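Side-chain contacts in calcium-regulated actin-bundling protein (Dictyostelium discoideum, PDB 4X3N), which binds and bundles actin filaments, binds calcium, and may contribute to the structure and reorganization of filopodia and pseudopodia during cell movement: residues V67-E70 with T71-A75; R150-F153 with L154-L157. All coordinates share one frame; numbering follows the deposited sequence.

Interaction 1. Residues V67-E70 with T71-A75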
loop_
_atom_site.group_PDB
_atom_site.type_symbol
_atom_site.label_atom_id
_atom_site.label_comp_id
_atom_site.label_asym_id
_atom_site.label_seq_id
_atom_site.Cartn_x
_atom_site.Cartn_y
_atom_site.Cartn_z
ATOM N N VAL A 67 -0.280 3.872 -27.367
ATOM C CA VAL A 67 0.863 3.225 -26.739
ATOM C C VAL A 67 1.055 3.650 -25.306
ATOM O O VAL A 67 1.196 2.805 -24.441
ATOM C CB VAL A 67 2.171 3.547 -27.478
ATOM C CG1 VAL A 67 3.351 2.746 -26.911
ATOM C CG2 VAL A 67 2.050 3.275 -28.972
ATOM N N GLY A 68 1.106 4.956 -25.031
ATOM C CA GLY A 68 1.301 5.411 -23.644
ATOM C C GLY A 68 0.171 4.980 -22.722
ATOM O O GLY A 68 0.375 4.255 -21.702
ATOM N N TRP A 69 -1.042 5.340 -23.108
ATOM C CA TRP A 69 -2.218 4.984 -22.308
ATOM C C TRP A 69 -2.419 3.485 -22.145
ATOM O O TRP A 69 -2.712 2.998 -21.008
ATOM C CB TRP A 69 -3.437 5.645 -22.900
ATOM C CG TRP A 69 -4.681 5.581 -22.117
ATOM C CD1 TRP A 69 -4.803 5.787 -20.812
ATOM C CD2 TRP A 69 -6.019 5.365 -22.624
ATOM N NE1 TRP A 69 -6.158 5.725 -20.455
ATOM C CE2 TRP A 69 -6.887 5.416 -21.555
ATOM C CE3 TRP A 69 -6.542 5.077 -23.888
ATOM C CZ2 TRP A 69 -8.271 5.215 -21.691
ATOM C CZ3 TRP A 69 -7.923 4.893 -24.029
ATOM C CH2 TRP A 69 -8.761 4.965 -22.947
ATOM N N GLU A 70 -2.337 2.747 -23.253
ATOM C CA GLU A 70 -2.571 1.317 -23.208
ATOM C C GLU A 70 -1.612 0.690 -22.300
ATOM O O GLU A 70 -1.985 -0.195 -21.543
ATOM C CB GLU A 70 -2.444 0.638 -24.559
ATOM C CG GLU A 70 -3.683 0.891 -25.428
ATOM C CD GLU A 70 -4.977 0.377 -24.757
ATOM O OE1 GLU A 70 -4.923 -0.758 -24.253
ATOM O OE2 GLU A 70 -6.019 1.100 -24.728
ATOM N N THR A 71 -0.361 1.133 -22.352
ATOM C CA THR A 71 0.633 0.455 -21.574
ATOM C C THR A 71 0.467 0.709 -20.062
ATOM O O THR A 71 0.704 -0.197 -19.276
ATOM C CB THR A 71 2.052 0.768 -22.074
ATOM O OG1 THR A 71 2.086 0.532 -23.472
ATOM C CG2 THR A 71 3.061 -0.108 -21.394
ATOM N N ILE A 72 0.047 1.912 -19.657
ATOM C CA ILE A 72 -0.042 2.231 -18.252
ATOM C C ILE A 72 -1.239 1.531 -17.723
ATOM O O ILE A 72 -1.205 1.010 -16.581
ATOM C CB ILE A 72 -0.000 3.766 -17.932
ATOM C CG1 ILE A 72 0.398 4.037 -16.472
ATOM C CG2 ILE A 72 -1.302 4.451 -18.240
ATOM C CD1 ILE A 72 0.813 5.488 -16.116
ATOM N N LYS A 73 -2.275 1.443 -18.538
ATOM C CA LYS A 73 -3.429 0.682 -18.178
ATOM C C LYS A 73 -3.122 -0.780 -17.964
ATOM O O LYS A 73 -3.606 -1.358 -16.981
ATOM C CB LYS A 73 -4.536 0.790 -19.200
ATOM C CG LYS A 73 -5.147 2.175 -19.251
ATOM C CD LYS A 73 -6.426 2.154 -20.040
ATOM C CE LYS A 73 -6.119 1.948 -21.498
ATOM N NZ LYS A 73 -7.408 1.918 -22.219
ATOM N N TYR A 74 -2.367 -1.390 -18.853
ATOM C CA TYR A 74 -2.038 -2.796 -18.657
ATOM C C TYR A 74 -1.204 -3.018 -17.392
ATOM O O TYR A 74 -1.395 -4.003 -16.719
ATOM C CB TYR A 74 -1.344 -3.403 -19.850
ATOM C CG TYR A 74 -2.391 -3.952 -20.813
ATOM C CD1 TYR A 74 -3.044 -5.147 -20.550
ATOM C CD2 TYR A 74 -2.774 -3.235 -21.942
ATOM C CE1 TYR A 74 -4.018 -5.632 -21.404
ATOM C CE2 TYR A 74 -3.746 -3.706 -22.802
ATOM C CZ TYR A 74 -4.363 -4.899 -22.528
ATOM O OH TYR A 74 -5.317 -5.368 -23.392
ATOM N N ALA A 75 -0.298 -2.099 -17.099
ATOM C CA ALA A 75 0.539 -2.216 -15.891
ATOM C C ALA A 75 -0.291 -2.122 -14.639
ATOM O O ALA A 75 -0.119 -2.949 -13.716
ATOM C CB ALA A 75 1.662 -1.212 -15.922
#
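K73 reaches back one helical turn and lays its side chain over a face of the W69 indole. Its NZ stands 3.3 Å from the centroid of the W69 six-membered ring, nearly on the ring normal, a cation-pi contact, while K73 CE covers the five-membered ring with a CH-pi contact. The same ammonium forms a salt bridge with E70, K73 NZ to E70 OE2 being 3.0 Å, and arrives from above the carboxylate plane. Lysine suits this place because a long apolar chain can follow the indole and still carry a charge to the acid. A bend at chi3 (-71°) swings the K73 ammonium over the six-membered ring, and W69 CG, anti to the backbone N (chi1 -171°), turns the ring so that its face lies under the lysine chain. W69 NE1 is tied to E90, and W278 meets the indole edge-to-face. T71 OG1 donates to V67 O at 2.6 Å, which satisfies the buried hydroxyl within its own helix; the same carbonyl also takes T71 N. Side-chain pairs spaced i to i+3 and i to i+4 are characteristic of the alpha-helix, here helix 61-79, with W69, E70 and K73 on a partly exposed side and T71 buried against helix 96-111.

Interaction 2. Residues R150-F153 with L154-L157. With CA (calcium ion), chain D.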
loop_
_atom_site.group_PDB
_atom_site.type_symbol
_atom_site.label_atom_id
_atom_site.label_comp_id
_atom_site.label_asym_id
_atom_site.label_seq_id
_atom_site.Cartn_x
_atom_site.Cartn_y
_atom_site.Cartn_z
ATOM N N ARG A 150 4.544 7.736 -6.132
ATOM C CA ARG A 150 3.676 7.216 -7.168
ATOM C C ARG A 150 3.946 7.928 -8.512
ATOM O O ARG A 150 4.362 9.115 -8.555
ATOM C CB ARG A 150 2.218 7.425 -6.798
ATOM C CG ARG A 150 1.759 7.032 -5.393
ATOM C CD ARG A 150 1.658 5.548 -5.154
ATOM N NE ARG A 150 0.671 4.905 -6.020
ATOM C CZ ARG A 150 0.325 3.630 -5.934
ATOM N NH1 ARG A 150 0.870 2.847 -4.981
ATOM N NH2 ARG A 150 -0.561 3.117 -6.788
ATOM N N VAL A 151 3.748 7.200 -9.598
ATOM C CA VAL A 151 3.846 7.748 -10.936
ATOM C C VAL A 151 2.460 7.737 -11.618
ATOM O O VAL A 151 1.841 6.674 -11.781
ATOM C CB VAL A 151 4.862 6.993 -11.793
ATOM C CG1 VAL A 151 4.886 7.560 -13.179
ATOM C CG2 VAL A 151 6.255 7.061 -11.192
ATOM N N SER A 152 1.981 8.942 -11.911
ATOM C CA SER A 152 0.768 9.164 -12.623
ATOM C C SER A 152 1.089 9.187 -14.115
ATOM O O SER A 152 2.240 9.342 -14.494
ATOM C CB SER A 152 0.166 10.475 -12.198
ATOM O OG SER A 152 1.097 11.536 -12.418
ATOM N N PHE A 153 0.073 9.053 -14.948
ATOM C CA PHE A 153 0.234 9.238 -16.394
ATOM C C PHE A 153 0.636 10.639 -16.693
ATOM O O PHE A 153 1.493 10.863 -17.535
ATOM C CB PHE A 153 -1.030 8.858 -17.121
ATOM C CG PHE A 153 -0.866 8.610 -18.599
ATOM C CD1 PHE A 153 0.194 7.888 -19.088
ATOM C CD2 PHE A 153 -1.873 9.014 -19.499
ATOM C CE1 PHE A 153 0.332 7.669 -20.479
ATOM C CE2 PHE A 153 -1.758 8.749 -20.900
ATOM C CZ PHE A 153 -0.648 8.123 -21.368
ATOM N N LEU A 154 0.091 11.595 -15.941
ATOM C CA LEU A 154 0.495 12.995 -16.042
ATOM C C LEU A 154 2.001 13.157 -15.843
ATOM O O LEU A 154 2.631 13.853 -16.597
ATOM C CB LEU A 154 -0.188 13.923 -15.058
ATOM C CG LEU A 154 0.147 15.428 -15.128
ATOM C CD1 LEU A 154 -0.313 16.111 -16.422
ATOM C CD2 LEU A 154 -0.492 16.137 -13.961
ATOM N N GLU A 155 2.525 12.555 -14.806
ATOM C CA GLU A 155 3.949 12.699 -14.478
ATOM C C GLU A 155 4.817 12.046 -15.554
ATOM O O GLU A 155 5.800 12.627 -15.966
ATOM C CB GLU A 155 4.216 12.143 -13.078
ATOM C CG GLU A 155 3.740 13.081 -11.997
ATOM C CD GLU A 155 3.740 12.419 -10.652
ATOM O OE1 GLU A 155 3.028 11.421 -10.512
ATOM O OE2 GLU A 155 4.468 12.895 -9.761
ATOM N N TYR A 156 4.424 10.865 -16.016
ATOM C CA TYR A 156 5.090 10.239 -17.168
ATOM C C TYR A 156 5.103 11.175 -18.390
ATOM O O TYR A 156 6.134 11.349 -19.066
ATOM C CB TYR A 156 4.441 8.883 -17.532
ATOM C CG TYR A 156 4.630 8.525 -18.989
ATOM C CD1 TYR A 156 5.841 7.996 -19.441
ATOM C CD2 TYR A 156 3.596 8.653 -19.908
ATOM C CE1 TYR A 156 6.015 7.641 -20.794
ATOM C CE2 TYR A 156 3.759 8.349 -21.241
ATOM C CZ TYR A 156 4.991 7.856 -21.700
ATOM O OH TYR A 156 5.166 7.518 -23.054
ATOM N N LEU A 157 3.964 11.783 -18.684
ATOM C CA LEU A 157 3.862 12.680 -19.828
ATOM C C LEU A 157 4.717 13.909 -19.781
ATOM O O LEU A 157 5.389 14.258 -20.751
ATOM C CB LEU A 157 2.431 13.100 -20.065
ATOM C CG LEU A 157 1.577 11.928 -20.526
ATOM C CD1 LEU A 157 0.088 12.302 -20.484
ATOM C CD2 LEU A 157 1.865 11.485 -21.980
HETATM CA CA CA D . 3.761 11.271 -7.964
HETATM O O HOH W 1 1.376 11.329 -8.007
#
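S152 and E155 exchange hydrogen bonds across the start of helix 153-160. E155 N donates to S152 OG at 3.0 Å, while S152 N and S152 OG both donate to E155 OE1, the hydroxyl at 2.7 Å, both on the anti side and about 20° out of the carboxylate plane. With chi1 at 57°, S152 OG lies between its own backbone N and carbonyl carbon, within range of both E155 groups. Serine suits an N-cap because its short hydroxyl can both accept and donate. With an alanine here, E155 N is likely to lose its capping acceptor and E155 OE1 one of its two donors, leaving the carboxylate held by the S152 backbone N and the calcium ion. Metal bonds use the same acid: E155 OE1 and OE2 bind the calcium ion at 2.7 and 2.5 Å, and R150 contributes its backbone O at 2.3 Å. D144, N146, D148 and a water complete the site. Apolar contacts gather round F153: L157 CD1 lies over one face of its ring, and the Y156 ring sits beside it, nearly parallel (11°), neither covering the other's face. A capping box whose glutamate is also the bidentate calcium ligand is consistent with an EF-hand loop entering its exiting helix.

From the N terminus, the chain first forms interaction 1 within helix 61-79, then, many residues later, interaction 2 at the junction of strand 150-152 and helix 153-160. Each closes only a short local turn, and the two follow in series, neither nesting nor crossing. In space they touch: F153 CZ packs 3.3 Å from W69 N, and I72 CD1 lies against F153 CA. The ring of F153 thus reaches from the calcium-binding region to the backbone of helix 61-79. F42 of helix 42-57 touches both contacts, through W69, I72 and K73 in one and F153 in the other, while F102 of helix 96-111 meets I72 and Y156.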